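Long-range contacts in FERM, RhoGEF and pleckstrin domain-containing protein 2 (Mus musculus, PDB 4GYV), which activates the small GTPase RAC1 as a guanine nucleotide exchange factor, with roles in semaphorin signalling, actin remodelling and osteoclast differentiation: residues 6-11 against 74-79; 163-168 against 183-188; 18-23 against 64-69. All coordinates share one frame; numbering follows the deposited sequence.

Contact 1 (6-11 against 74-79)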
ATOM      1  N   ASP A   6     -14.417  23.293  -1.385  1.00 76.58           N
ATOM      2  CA  ASP A   6     -15.433  22.657  -0.536  1.00 73.35           C
ATOM      3  C   ASP A   6     -14.849  22.057   0.750  1.00 70.39           C
ATOM      4  O   ASP A   6     -14.190  21.010   0.708  1.00 70.39           O
ATOM      5  CB  ASP A   6     -16.106  21.539  -1.341  1.00 70.20           C
ATOM      6  CG  ASP A   6     -17.326  20.934  -0.646  1.00 75.66           C
ATOM      7  OD1 ASP A   6     -17.679  21.344   0.485  1.00 77.39           O
ATOM      8  OD2 ASP A   6     -17.941  20.033  -1.265  1.00 77.64           O
ATOM      9  N   GLU A   7     -15.113  22.690   1.889  1.00 64.09           N
ATOM     10  CA  GLU A   7     -14.580  22.180   3.142  1.00 64.30           C
ATOM     11  C   GLU A   7     -15.190  20.826   3.532  1.00 63.45           C
ATOM     12  O   GLU A   7     -14.527  19.981   4.149  1.00 65.23           O
ATOM     13  CB  GLU A   7     -14.711  23.201   4.272  1.00 80.59           C
ATOM     14  CG  GLU A   7     -14.062  22.718   5.563  1.00100.87           C
ATOM     15  CD  GLU A   7     -13.907  23.806   6.610  1.00115.69           C
ATOM     16  OE1 GLU A   7     -13.576  23.438   7.774  1.00116.64           O
ATOM     17  OE2 GLU A   7     -14.105  25.009   6.263  1.00114.66           O
ATOM     18  N   ALA A   8     -16.442  20.602   3.157  1.00 55.98           N
ATOM     19  CA  ALA A   8     -17.048  19.318   3.460  1.00 51.95           C
ATOM     20  C   ALA A   8     -16.299  18.220   2.724  1.00 54.98           C
ATOM     21  O   ALA A   8     -16.021  17.176   3.306  1.00 54.12           O
ATOM     22  CB  ALA A   8     -18.524  19.303   3.129  1.00 49.69           C
ATOM     23  N   TYR A   9     -15.939  18.455   1.459  1.00 61.47           N
ATOM     24  CA  TYR A   9     -15.175  17.446   0.722  1.00 45.02           C
ATOM     25  C   TYR A   9     -13.852  17.138   1.435  1.00 49.23           C
ATOM     26  O   TYR A   9     -13.517  15.975   1.638  1.00 47.64           O
ATOM     27  CB  TYR A   9     -14.955  17.798  -0.763  1.00 49.92           C
ATOM     28  CG  TYR A   9     -13.957  16.860  -1.409  1.00 56.16           C
ATOM     29  CD1 TYR A   9     -14.302  15.562  -1.714  1.00 61.19           C
ATOM     30  CD2 TYR A   9     -12.646  17.253  -1.642  1.00 54.29           C
ATOM     31  CE1 TYR A   9     -13.373  14.682  -2.254  1.00 67.80           C
ATOM     32  CE2 TYR A   9     -11.722  16.385  -2.183  1.00 52.70           C
ATOM     33  CZ  TYR A   9     -12.083  15.098  -2.488  1.00 66.97           C
ATOM     34  OH  TYR A   9     -11.149  14.220  -3.023  1.00 70.43           O
ATOM     35  N   PHE A  10     -13.119  18.173   1.846  1.00 52.90           N
ATOM     36  CA  PHE A  10     -11.855  17.956   2.552  1.00 53.64           C
ATOM     37  C   PHE A  10     -11.998  17.145   3.838  1.00 53.82           C
ATOM     38  O   PHE A  10     -11.216  16.248   4.090  1.00 59.85           O
ATOM     39  CB  PHE A  10     -11.133  19.262   2.825  1.00 44.69           C
ATOM     40  CG  PHE A  10     -10.659  19.966   1.580  1.00 56.34           C
ATOM     41  CD1 PHE A  10      -9.804  19.337   0.692  1.00 49.25           C
ATOM     42  CD2 PHE A  10     -11.045  21.276   1.308  1.00 49.29           C
ATOM     43  CE1 PHE A  10      -9.359  19.989  -0.458  1.00 54.15           C
ATOM     44  CE2 PHE A  10     -10.597  21.934   0.167  1.00 57.61           C
ATOM     45  CZ  PHE A  10      -9.764  21.287  -0.723  1.00 60.33           C
ATOM     46  N   ILE A  11     -13.005  17.432   4.646  1.00 55.15           N
ATOM     47  CA  ILE A  11     -13.190  16.661   5.868  1.00 48.67           C
ATOM     48  C   ILE A  11     -13.466  15.210   5.524  1.00 47.73           C
ATOM     49  O   ILE A  11     -12.874  14.310   6.106  1.00 61.08           O
ATOM     50  CB  ILE A  11     -14.321  17.220   6.730  1.00 47.01           C
ATOM     51  CG1 ILE A  11     -13.975  18.614   7.198  1.00 43.73           C
ATOM     52  CG2 ILE A  11     -14.579  16.333   7.933  1.00 48.88           C
ATOM     53  CD1 ILE A  11     -15.192  19.362   7.669  1.00 45.99           C
ATOM     54  N   ALA A  74     -15.468   8.027  -3.764  1.00 49.51           N
ATOM     55  CA  ALA A  74     -15.157   7.875  -5.181  1.00 56.22           C
ATOM     56  C   ALA A  74     -16.325   8.375  -6.030  1.00 58.61           C
ATOM     57  O   ALA A  74     -16.138   8.877  -7.135  1.00 62.21           O
ATOM     58  CB  ALA A  74     -14.808   6.445  -5.493  1.00 44.93           C
ATOM     59  N   LEU A  75     -17.537   8.239  -5.503  1.00 54.23           N
ATOM     60  CA  LEU A  75     -18.706   8.753  -6.185  1.00 55.59           C
ATOM     61  C   LEU A  75     -18.704  10.277  -6.161  1.00 62.43           C
ATOM     62  O   LEU A  75     -19.121  10.941  -7.119  1.00 67.71           O
ATOM     63  CB  LEU A  75     -19.971   8.218  -5.528  1.00 56.05           C
ATOM     64  CG  LEU A  75     -20.350   6.792  -5.897  1.00 50.53           C
ATOM     65  CD1 LEU A  75     -21.639   6.444  -5.248  1.00 51.28           C
ATOM     66  CD2 LEU A  75     -20.468   6.673  -7.360  1.00 53.10           C
ATOM     67  N   TRP A  76     -18.225  10.814  -5.047  1.00 57.73           N
ATOM     68  CA  TRP A  76     -18.125  12.245  -4.821  1.00 54.31           C
ATOM     69  C   TRP A  76     -17.077  12.832  -5.767  1.00 57.00           C
ATOM     70  O   TRP A  76     -17.338  13.824  -6.447  1.00 65.73           O
ATOM     71  CB  TRP A  76     -17.757  12.481  -3.356  1.00 48.78           C
ATOM     72  CG  TRP A  76     -17.907  13.878  -2.876  1.00 54.00           C
ATOM     73  CD1 TRP A  76     -17.792  15.017  -3.609  1.00 50.54           C
ATOM     74  CD2 TRP A  76     -18.180  14.289  -1.532  1.00 56.01           C
ATOM     75  NE1 TRP A  76     -17.981  16.118  -2.806  1.00 52.99           N
ATOM     76  CE2 TRP A  76     -18.223  15.701  -1.528  1.00 51.64           C
ATOM     77  CE3 TRP A  76     -18.400  13.602  -0.333  1.00 47.04           C
ATOM     78  CZ2 TRP A  76     -18.481  16.440  -0.375  1.00 49.49           C
ATOM     79  CZ3 TRP A  76     -18.661  14.334   0.815  1.00 44.34           C
ATOM     80  CH2 TRP A  76     -18.692  15.744   0.786  1.00 51.23           C
ATOM     81  N   GLU A  77     -15.919  12.179  -5.818  1.00 55.57           N
ATOM     82  CA  GLU A  77     -14.768  12.593  -6.622  1.00 62.77           C
ATOM     83  C   GLU A  77     -14.998  12.386  -8.127  1.00 66.51           C
ATOM     84  O   GLU A  77     -14.387  13.067  -8.948  1.00 73.77           O
ATOM     85  CB  GLU A  77     -13.504  11.822  -6.191  1.00 62.42           C
ATOM     86  CG  GLU A  77     -12.967  12.140  -4.793  1.00 61.44           C
ATOM     87  CD  GLU A  77     -11.812  11.225  -4.364  1.00 77.38           C
ATOM     88  OE1 GLU A  77     -11.629  11.029  -3.148  1.00 83.38           O
ATOM     89  OE2 GLU A  77     -11.072  10.701  -5.227  1.00 86.86           O
ATOM     90  N   GLY A  78     -15.871  11.446  -8.480  1.00 58.43           N
ATOM     91  CA  GLY A  78     -16.147  11.134  -9.874  1.00 59.55           C
ATOM     92  C   GLY A  78     -17.349  11.830 -10.474  1.00 66.01           C
ATOM     93  O   GLY A  78     -18.119  12.485  -9.773  1.00 87.69           O
ATOM     94  N   PRO A  79     -17.529  11.681 -11.787  1.00 66.56           N
ATOM     95  CA  PRO A  79     -18.595  12.413 -12.481  1.00 80.55           C
ATOM     96  C   PRO A  79     -19.947  11.803 -12.131  1.00 87.39           C
ATOM     97  O   PRO A  79     -20.098  10.585 -12.094  1.00 97.40           O
ATOM     98  CB  PRO A  79     -18.266  12.190 -13.953  1.00 65.42           C
ATOM     99  CG  PRO A  79     -17.626  10.841 -13.977  1.00 64.51           C
ATOM    100  CD  PRO A  79     -16.855  10.716 -12.673  1.00 60.83           C
TER
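Tyr-9 sets a ring edge on the indole of Trp-76 and so ties the first turn of helix 7-39 to the last turn of helix 56-77 in the long, all-helical bundle of the DH (RhoGEF) domain. The pair is a T-shaped (edge-to-face) stack, in which the Tyr-9 ring and the five-membered ring of Trp-76 have centroids 5.1 Å apart and planes at 65°. Tyr-9 CD1 does the touching, over one indole face but displaced toward the rim. In Trp-76, CG lies anti to the backbone N (chi1 -167°), and the indole extends across to helix 7-39. Its benzo end arrives at the backbone, Trp-76 CZ2 lying 3.6 Å from Tyr-9 CA, and Trp-76 CH2 goes on to Ala-8 CB at 4.3 Å. An alanine in place of Trp-76 would probably open a gap beside Ala-8 and leave the Tyr-9 ring without its aromatic partner, freer to turn.

Glu-77 belongs to the same tight, buried part; its carboxylate lies within long, weak ion-pair distance of Lys-13 and of Lys-152 of the second subunit. The looser side is that of Asp-6, partly exposed and the N-cap of helix 7-39: OD1 takes a weak capping bond from Ala-8 N, and Asp-6 OD2 lies in the indole plane at its edge, 3.7 Å from Trp-76 CZ2. Back in the buried part, the extended Glu-77 chain crosses the Tyr-9 side chain at about a right angle, with Glu-77 CG 3.6 Å from Tyr-9 CE1 and Glu-77 OE1 3.2 Å from Tyr-9 OH.

Contact 2 (163-168 against 183-188)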
ATOM      1  N   LEU A 163     -13.910  15.503  13.983  1.00 61.10           N
ATOM      2  CA  LEU A 163     -14.259  15.586  12.572  1.00 50.78           C
ATOM      3  C   LEU A 163     -15.736  15.915  12.361  1.00 54.60           C
ATOM      4  O   LEU A 163     -16.069  16.795  11.579  1.00 66.27           O
ATOM      5  CB  LEU A 163     -13.873  14.284  11.866  1.00 49.38           C
ATOM      6  CG  LEU A 163     -12.362  14.040  11.717  1.00 49.25           C
ATOM      7  CD1 LEU A 163     -12.035  12.558  11.710  1.00 38.90           C
ATOM      8  CD2 LEU A 163     -11.781  14.726  10.473  1.00 39.82           C
ATOM      9  N   LEU A 164     -16.619  15.221  13.063  1.00 50.54           N
ATOM     10  CA  LEU A 164     -18.032  15.555  12.999  1.00 55.48           C
ATOM     11  C   LEU A 164     -18.317  16.975  13.495  1.00 60.78           C
ATOM     12  O   LEU A 164     -19.206  17.662  12.996  1.00 65.38           O
ATOM     13  CB  LEU A 164     -18.852  14.515  13.749  1.00 55.08           C
ATOM     14  CG  LEU A 164     -19.069  13.339  12.800  1.00 57.28           C
ATOM     15  CD1 LEU A 164     -19.285  12.020  13.519  1.00 49.18           C
ATOM     16  CD2 LEU A 164     -20.259  13.673  11.917  1.00 62.78           C
ATOM     17  N   SER A 165     -17.539  17.433  14.460  1.00 58.56           N
ATOM     18  CA  SER A 165     -17.698  18.797  14.924  1.00 60.69           C
ATOM     19  C   SER A 165     -17.439  19.788  13.818  1.00 65.53           C
ATOM     20  O   SER A 165     -18.127  20.796  13.710  1.00 68.19           O
ATOM     21  CB  SER A 165     -16.760  19.080  16.080  1.00 56.94           C
ATOM     22  OG  SER A 165     -17.229  18.410  17.229  1.00 71.04           O
ATOM     23  N   ARG A 166     -16.444  19.505  12.993  1.00 57.80           N
ATOM     24  CA  ARG A 166     -16.063  20.448  11.962  1.00 55.74           C
ATOM     25  C   ARG A 166     -17.128  20.503  10.882  1.00 67.43           C
ATOM     26  O   ARG A 166     -17.472  21.588  10.382  1.00 77.02           O
ATOM     27  CB  ARG A 166     -14.739  20.043  11.359  1.00 50.84           C
ATOM     28  CG  ARG A 166     -13.675  19.710  12.372  1.00 55.49           C
ATOM     29  CD  ARG A 166     -12.365  20.403  12.031  1.00 63.73           C
ATOM     30  NE  ARG A 166     -11.992  20.220  10.631  1.00 62.38           N
ATOM     31  CZ  ARG A 166     -11.344  19.158  10.171  1.00 64.94           C
ATOM     32  NH1 ARG A 166     -10.978  18.173  11.010  1.00 62.70           N
ATOM     33  NH2 ARG A 166     -11.050  19.100   8.875  1.00 54.54           N
ATOM     34  N   LEU A 167     -17.637  19.326  10.524  1.00 55.81           N
ATOM     35  CA  LEU A 167     -18.720  19.208   9.555  1.00 56.62           C
ATOM     36  C   LEU A 167     -19.938  19.960  10.056  1.00 66.88           C
ATOM     37  O   LEU A 167     -20.529  20.739   9.322  1.00 69.92           O
ATOM     38  CB  LEU A 167     -19.097  17.742   9.304  1.00 52.24           C
ATOM     39  CG  LEU A 167     -18.301  16.953   8.268  1.00 52.12           C
ATOM     40  CD1 LEU A 167     -18.773  15.512   8.217  1.00 46.35           C
ATOM     41  CD2 LEU A 167     -18.438  17.602   6.908  1.00 47.25           C
ATOM     42  N   CYS A 168     -20.315  19.721  11.310  1.00 66.39           N
ATOM     43  CA  CYS A 168     -21.505  20.347  11.852  1.00 64.57           C
ATOM     44  C   CYS A 168     -21.331  21.842  11.855  1.00 73.62           C
ATOM     45  O   CYS A 168     -22.230  22.586  11.467  1.00 88.84           O
ATOM     46  CB  CYS A 168     -21.802  19.828  13.247  1.00 64.42           C
ATOM     47  SG  CYS A 168     -22.534  18.189  13.236  1.00 70.61           S
ATOM     48  N   GLU A 183     -26.964  14.512  13.871  1.00 74.07           N
ATOM     49  CA  GLU A 183     -27.371  13.261  14.488  1.00 77.35           C
ATOM     50  C   GLU A 183     -26.155  12.395  14.811  1.00 73.64           C
ATOM     51  O   GLU A 183     -26.019  11.885  15.921  1.00 79.94           O
ATOM     52  CB  GLU A 183     -28.359  12.516  13.587  1.00 85.50           C
ATOM     53  CG  GLU A 183     -29.799  12.731  13.966  1.00 99.40           C
ATOM     54  CD  GLU A 183     -30.014  12.508  15.447  1.00117.50           C
ATOM     55  OE1 GLU A 183     -30.641  13.378  16.100  1.00123.74           O
ATOM     56  OE2 GLU A 183     -29.544  11.464  15.959  1.00121.60           O
ATOM     57  N   ALA A 184     -25.266  12.259  13.835  1.00 66.04           N
ATOM     58  CA  ALA A 184     -24.047  11.476  13.988  1.00 63.86           C
ATOM     59  C   ALA A 184     -23.150  12.022  15.101  1.00 70.47           C
ATOM     60  O   ALA A 184     -22.568  11.260  15.875  1.00 72.50           O
ATOM     61  CB  ALA A 184     -23.288  11.435  12.670  1.00 49.85           C
ATOM     62  N   LEU A 185     -23.030  13.342  15.173  1.00 64.82           N
ATOM     63  CA  LEU A 185     -22.204  13.943  16.199  1.00 63.01           C
ATOM     64  C   LEU A 185     -22.759  13.623  17.577  1.00 72.73           C
ATOM     65  O   LEU A 185     -22.008  13.391  18.536  1.00 69.61           O
ATOM     66  CB  LEU A 185     -22.141  15.445  16.016  1.00 64.55           C
ATOM     67  CG  LEU A 185     -21.383  16.177  17.122  1.00 55.20           C
ATOM     68  CD1 LEU A 185     -19.983  15.645  17.276  1.00 54.59           C
ATOM     69  CD2 LEU A 185     -21.344  17.644  16.815  1.00 57.14           C
ATOM     70  N   LYS A 186     -24.084  13.617  17.670  1.00 75.65           N
ATOM     71  CA  LYS A 186     -24.743  13.304  18.923  1.00 72.95           C
ATOM     72  C   LYS A 186     -24.383  11.872  19.303  1.00 68.42           C
ATOM     73  O   LYS A 186     -24.059  11.593  20.445  1.00 71.29           O
ATOM     74  CB  LYS A 186     -26.254  13.500  18.787  1.00 73.99           C
ATOM     75  CG  LYS A 186     -27.060  13.236  20.050  1.00 86.71           C
ATOM     76  CD  LYS A 186     -28.562  13.358  19.756  1.00 95.90           C
ATOM     77  CE  LYS A 186     -29.440  12.823  20.888  1.00103.94           C
ATOM     78  NZ  LYS A 186     -30.901  13.063  20.630  1.00110.88           N
ATOM     79  N   ALA A 187     -24.385  10.983  18.318  1.00 62.69           N
ATOM     80  CA  ALA A 187     -24.079   9.578  18.545  1.00 64.12           C
ATOM     81  C   ALA A 187     -22.653   9.333  19.050  1.00 66.34           C
ATOM     82  O   ALA A 187     -22.447   8.660  20.057  1.00 61.29           O
ATOM     83  CB  ALA A 187     -24.309   8.804  17.275  1.00 53.47           C
ATOM     84  N   ILE A 188     -21.674   9.860  18.322  1.00 66.38           N
ATOM     85  CA  ILE A 188     -20.279   9.710  18.688  1.00 59.38           C
ATOM     86  C   ILE A 188     -19.992  10.409  20.020  1.00 64.07           C
ATOM     87  O   ILE A 188     -19.176   9.952  20.816  1.00 65.91           O
ATOM     88  CB  ILE A 188     -19.350  10.261  17.584  1.00 53.93           C
ATOM     89  CG1 ILE A 188     -17.890  10.033  17.958  1.00 48.31           C
ATOM     90  CG2 ILE A 188     -19.579  11.754  17.351  1.00 52.16           C
ATOM     91  CD1 ILE A 188     -17.587   8.607  18.315  1.00 46.50           C
TER
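Leu-185 overlaps three side chains of helix 152-170 at once. Its CG is anti to the backbone N (chi1 175°), and the two methyl groups beyond it take different partners: Leu-185 CD1 packs 3.9 Å from Leu-164 CB and also meets Ser-165 OG, whereas Leu-185 CD2 rests 3.8 Å from Cys-168 SG. The Ser-165 hydroxyl brings only van der Waals contact here, since it is hydrogen-bonded to the carbonyl O of Arg-161 one turn back in its own helix. Arg-161 also touches Leu-185, which therefore sits as a knob in the hole formed by Arg-161, Leu-164, Ser-165 and Cys-168.

Leu-164 answers from the other helix with a fork of its own. Leu-164 CD2 lies 3.8 Å from Ala-184 CB, and Leu-164 CD1 meets Ile-188 CG2 at 3.9 Å. Leu-95 of helix 92-102 packs on Leu-164 as well.

The segment axes approach to 9.3 Å at 154°, nearly antiparallel. The Leu-185 knob and the packing of Leu-164 on Ala-184 join the two arms of an antiparallel helical hairpin, the successive helices 152-170 and 178-194 of the DH bundle; in relatives, the first of these carries conserved region 3, part of the GTPase-binding surface.

Contact 3 (18-23 against 64-69)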
ATOM      1  N   THR A  18      -7.377   9.073   6.901  1.00 44.85           N
ATOM      2  CA  THR A  18      -6.983   8.697   8.242  1.00 45.75           C
ATOM      3  C   THR A  18      -7.549   7.344   8.678  1.00 48.33           C
ATOM      4  O   THR A  18      -6.941   6.656   9.485  1.00 57.67           O
ATOM      5  CB  THR A  18      -7.292   9.801   9.289  1.00 32.14           C
ATOM      6  OG1 THR A  18      -8.702  10.032   9.372  1.00 39.29           O
ATOM      7  CG2 THR A  18      -6.566  11.069   8.938  1.00 37.78           C
ATOM      8  N   GLU A  19      -8.699   6.957   8.145  1.00 47.08           N
ATOM      9  CA  GLU A  19      -9.245   5.627   8.432  1.00 48.85           C
ATOM     10  C   GLU A  19      -8.356   4.492   7.890  1.00 50.10           C
ATOM     11  O   GLU A  19      -8.098   3.519   8.606  1.00 42.78           O
ATOM     12  CB  GLU A  19     -10.664   5.466   7.879  1.00 38.73           C
ATOM     13  CG  GLU A  19     -11.385   4.246   8.424  1.00 40.82           C
ATOM     14  CD  GLU A  19     -11.870   4.443   9.880  1.00 52.28           C
ATOM     15  OE1 GLU A  19     -11.695   5.549  10.448  1.00 54.75           O
ATOM     16  OE2 GLU A  19     -12.432   3.487  10.459  1.00 48.04           O
ATOM     17  N   ARG A  20      -7.913   4.627   6.632  1.00 44.42           N
ATOM     18  CA  ARG A  20      -7.031   3.657   5.985  1.00 48.59           C
ATOM     19  C   ARG A  20      -5.771   3.412   6.825  1.00 51.65           C
ATOM     20  O   ARG A  20      -5.404   2.266   7.067  1.00 57.40           O
ATOM     21  CB  ARG A  20      -6.655   4.105   4.568  1.00 57.31           C
ATOM     22  CG  ARG A  20      -7.222   3.255   3.428  1.00 76.73           C
ATOM     23  CD  ARG A  20      -6.585   3.560   2.058  1.00 95.08           C
ATOM     24  NE  ARG A  20      -7.534   4.117   1.077  1.00116.77           N
ATOM     25  CZ  ARG A  20      -7.561   5.390   0.663  1.00126.37           C
ATOM     26  NH1 ARG A  20      -6.689   6.273   1.143  1.00133.53           N
ATOM     27  NH2 ARG A  20      -8.460   5.785  -0.238  1.00118.83           N
ATOM     28  N   THR A  21      -5.127   4.484   7.285  1.00 44.52           N
ATOM     29  CA  THR A  21      -3.933   4.369   8.107  1.00 47.19           C
ATOM     30  C   THR A  21      -4.207   3.684   9.441  1.00 53.58           C
ATOM     31  O   THR A  21      -3.422   2.863   9.900  1.00 55.25           O
ATOM     32  CB  THR A  21      -3.352   5.736   8.448  1.00 48.98           C
ATOM     33  OG1 THR A  21      -3.019   6.412   7.251  1.00 49.74           O
ATOM     34  CG2 THR A  21      -2.077   5.582   9.273  1.00 61.94           C
ATOM     35  N   TYR A  22      -5.303   4.053  10.089  1.00 50.13           N
ATOM     36  CA  TYR A  22      -5.570   3.554  11.428  1.00 46.73           C
ATOM     37  C   TYR A  22      -5.772   2.057  11.326  1.00 53.96           C
ATOM     38  O   TYR A  22      -5.359   1.305  12.212  1.00 60.64           O
ATOM     39  CB  TYR A  22      -6.770   4.277  12.048  1.00 35.85           C
ATOM     40  CG  TYR A  22      -7.494   3.553  13.149  1.00 37.22           C
ATOM     41  CD1 TYR A  22      -6.966   3.476  14.418  1.00 43.10           C
ATOM     42  CD2 TYR A  22      -8.726   2.966  12.919  1.00 43.57           C
ATOM     43  CE1 TYR A  22      -7.640   2.809  15.430  1.00 52.59           C
ATOM     44  CE2 TYR A  22      -9.405   2.301  13.915  1.00 43.42           C
ATOM     45  CZ  TYR A  22      -8.857   2.224  15.165  1.00 54.98           C
ATOM     46  OH  TYR A  22      -9.538   1.575  16.162  1.00 70.25           O
ATOM     47  N   LEU A  23      -6.361   1.629  10.211  1.00 46.19           N
ATOM     48  CA  LEU A  23      -6.578   0.211   9.943  1.00 40.87           C
ATOM     49  C   LEU A  23      -5.275  -0.562   9.799  1.00 50.30           C
ATOM     50  O   LEU A  23      -5.086  -1.591  10.453  1.00 60.98           O
ATOM     51  CB  LEU A  23      -7.498   0.021   8.738  1.00 35.34           C
ATOM     52  CG  LEU A  23      -8.951   0.120   9.206  1.00 44.73           C
ATOM     53  CD1 LEU A  23      -9.875   0.419   8.084  1.00 44.93           C
ATOM     54  CD2 LEU A  23      -9.393  -1.140   9.917  1.00 46.91           C
ATOM     55  N   GLY A  64     -15.885  -2.136   7.870  1.00 43.74           N
ATOM     56  CA  GLY A  64     -17.160  -1.909   7.228  1.00 49.92           C
ATOM     57  C   GLY A  64     -17.322  -0.427   6.981  1.00 58.91           C
ATOM     58  O   GLY A  64     -17.837  -0.003   5.951  1.00 57.77           O
ATOM     59  N   PHE A  65     -16.872   0.361   7.944  1.00 56.91           N
ATOM     60  CA  PHE A  65     -16.926   1.801   7.833  1.00 51.35           C
ATOM     61  C   PHE A  65     -16.075   2.294   6.668  1.00 53.11           C
ATOM     62  O   PHE A  65     -16.509   3.119   5.863  1.00 52.08           O
ATOM     63  CB  PHE A  65     -16.425   2.415   9.128  1.00 48.85           C
ATOM     64  CG  PHE A  65     -16.498   3.896   9.151  1.00 52.31           C
ATOM     65  CD1 PHE A  65     -17.647   4.545   8.747  1.00 53.11           C
ATOM     66  CD2 PHE A  65     -15.415   4.652   9.573  1.00 51.99           C
ATOM     67  CE1 PHE A  65     -17.723   5.929   8.767  1.00 54.87           C
ATOM     68  CE2 PHE A  65     -15.486   6.032   9.597  1.00 51.98           C
ATOM     69  CZ  PHE A  65     -16.649   6.670   9.199  1.00 50.63           C
ATOM     70  N   LEU A  66     -14.853   1.791   6.585  1.00 46.64           N
ATOM     71  CA  LEU A  66     -13.948   2.229   5.544  1.00 45.72           C
ATOM     72  C   LEU A  66     -14.545   1.890   4.201  1.00 46.44           C
ATOM     73  O   LEU A  66     -14.476   2.663   3.257  1.00 53.64           O
ATOM     74  CB  LEU A  66     -12.588   1.558   5.685  1.00 40.50           C
ATOM     75  CG  LEU A  66     -11.611   1.778   4.521  1.00 40.96           C
ATOM     76  CD1 LEU A  66     -11.332   3.242   4.345  1.00 32.68           C
ATOM     77  CD2 LEU A  66     -10.301   1.015   4.728  1.00 33.13           C
ATOM     78  N   HIS A  67     -15.166   0.728   4.130  1.00 42.29           N
ATOM     79  CA  HIS A  67     -15.717   0.273   2.865  1.00 46.98           C
ATOM     80  C   HIS A  67     -16.778   1.232   2.347  1.00 50.72           C
ATOM     81  O   HIS A  67     -16.841   1.526   1.152  1.00 54.10           O
ATOM     82  CB  HIS A  67     -16.308  -1.109   3.030  1.00 39.77           C
ATOM     83  CG  HIS A  67     -16.805  -1.690   1.753  1.00 66.11           C
ATOM     84  ND1 HIS A  67     -18.140  -1.663   1.395  1.00 62.42           N
ATOM     85  CD2 HIS A  67     -16.148  -2.296   0.736  1.00 56.18           C
ATOM     86  CE1 HIS A  67     -18.284  -2.242   0.220  1.00 59.38           C
ATOM     87  NE2 HIS A  67     -17.093  -2.632  -0.201  1.00 57.96           N
ATOM     88  N   GLU A  68     -17.601   1.717   3.268  1.00 49.40           N
ATOM     89  CA  GLU A  68     -18.690   2.601   2.929  1.00 52.99           C
ATOM     90  C   GLU A  68     -18.157   3.993   2.590  1.00 56.16           C
ATOM     91  O   GLU A  68     -18.591   4.617   1.617  1.00 58.45           O
ATOM     92  CB  GLU A  68     -19.689   2.640   4.072  1.00 40.45           C
ATOM     93  CG  GLU A  68     -20.537   1.385   4.179  1.00 56.74           C
ATOM     94  CD  GLU A  68     -21.535   1.438   5.334  1.00 73.09           C
ATOM     95  OE1 GLU A  68     -22.004   2.542   5.675  1.00 73.77           O
ATOM     96  OE2 GLU A  68     -21.837   0.376   5.923  1.00 90.73           O
ATOM     97  N   VAL A  69     -17.190   4.460   3.369  1.00 51.77           N
ATOM     98  CA  VAL A  69     -16.611   5.771   3.123  1.00 47.70           C
ATOM     99  C   VAL A  69     -15.887   5.809   1.781  1.00 51.27           C
ATOM    100  O   VAL A  69     -15.956   6.800   1.067  1.00 54.73           O
ATOM    101  CB  VAL A  69     -15.676   6.212   4.265  1.00 38.29           C
ATOM    102  CG1 VAL A  69     -15.002   7.494   3.927  1.00 38.75           C
ATOM    103  CG2 VAL A  69     -16.467   6.395   5.548  1.00 39.84           C
TER
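Leu-66 reaches from helix 56-77 toward three side chains of helix 7-39. Its CB lies 4.0 Å from Glu-19 CG and 3.8 Å from Leu-23 CD1. Next along the chain, Leu-66 CG is turned anti to the backbone N (chi1 171°) and lies 4.2 Å from the same Leu-23 CD1. At the tip, Leu-66 CD2 packs on Leu-23 CD1 and meets Arg-20 CG at 4.0 Å, using only the aliphatic stem of the arginine, whose NE forms a salt bridge with Glu-70.

Beside this apolar cluster Glu-19 bends at chi2 (75°) and brings its carboxylate to the rim of Phe-65, Glu-19 CD being 3.6 Å from Phe-65 CD2 with the two planes 89° apart. The buried charge is well provided for: OE1 takes a salt bridge from Arg-156 and is hydrogen-bonded to Tyr-160 OH, while OE2 is hydrogen-bonded to His-62 ND1. These partners are likely to fix the carboxylate's rotation.

The segments run nearly antiparallel in the DH bundle. Val-216 of the third subunit packs on Leu-23 and Leu-66. At Glu-19 and Phe-65, helix 152-170 closes in through Arg-156 and Tyr-160, the latter also meeting the Phe-65 ring, and helix 92-102 packs on Phe-65 through Leu-95, Asn-98 and Met-99.

Contacts 1 and 3 both join helix 7-39 to helix 56-77, with centres about 16 Å apart: contact 3 clasps the antiparallel pair nearer the centre of the chain, contact 1 at one end. In sequence, contact 3 falls within the span that contact 1 encloses, and contact 2 follows both. Contact 2 pairs helices 152-170 and 178-194; its centre lies about 18 Å from that of contact 1 and 17 Å from that of contact 3. Helix 152-170 packs against helix 7-39, so contacts 1 and 2 touch directly, Ile-11 lying on Arg-166 and Leu-167. The two helix pairs, joined by that packing, form part of the DH domain, the exchange-factor module of the protein.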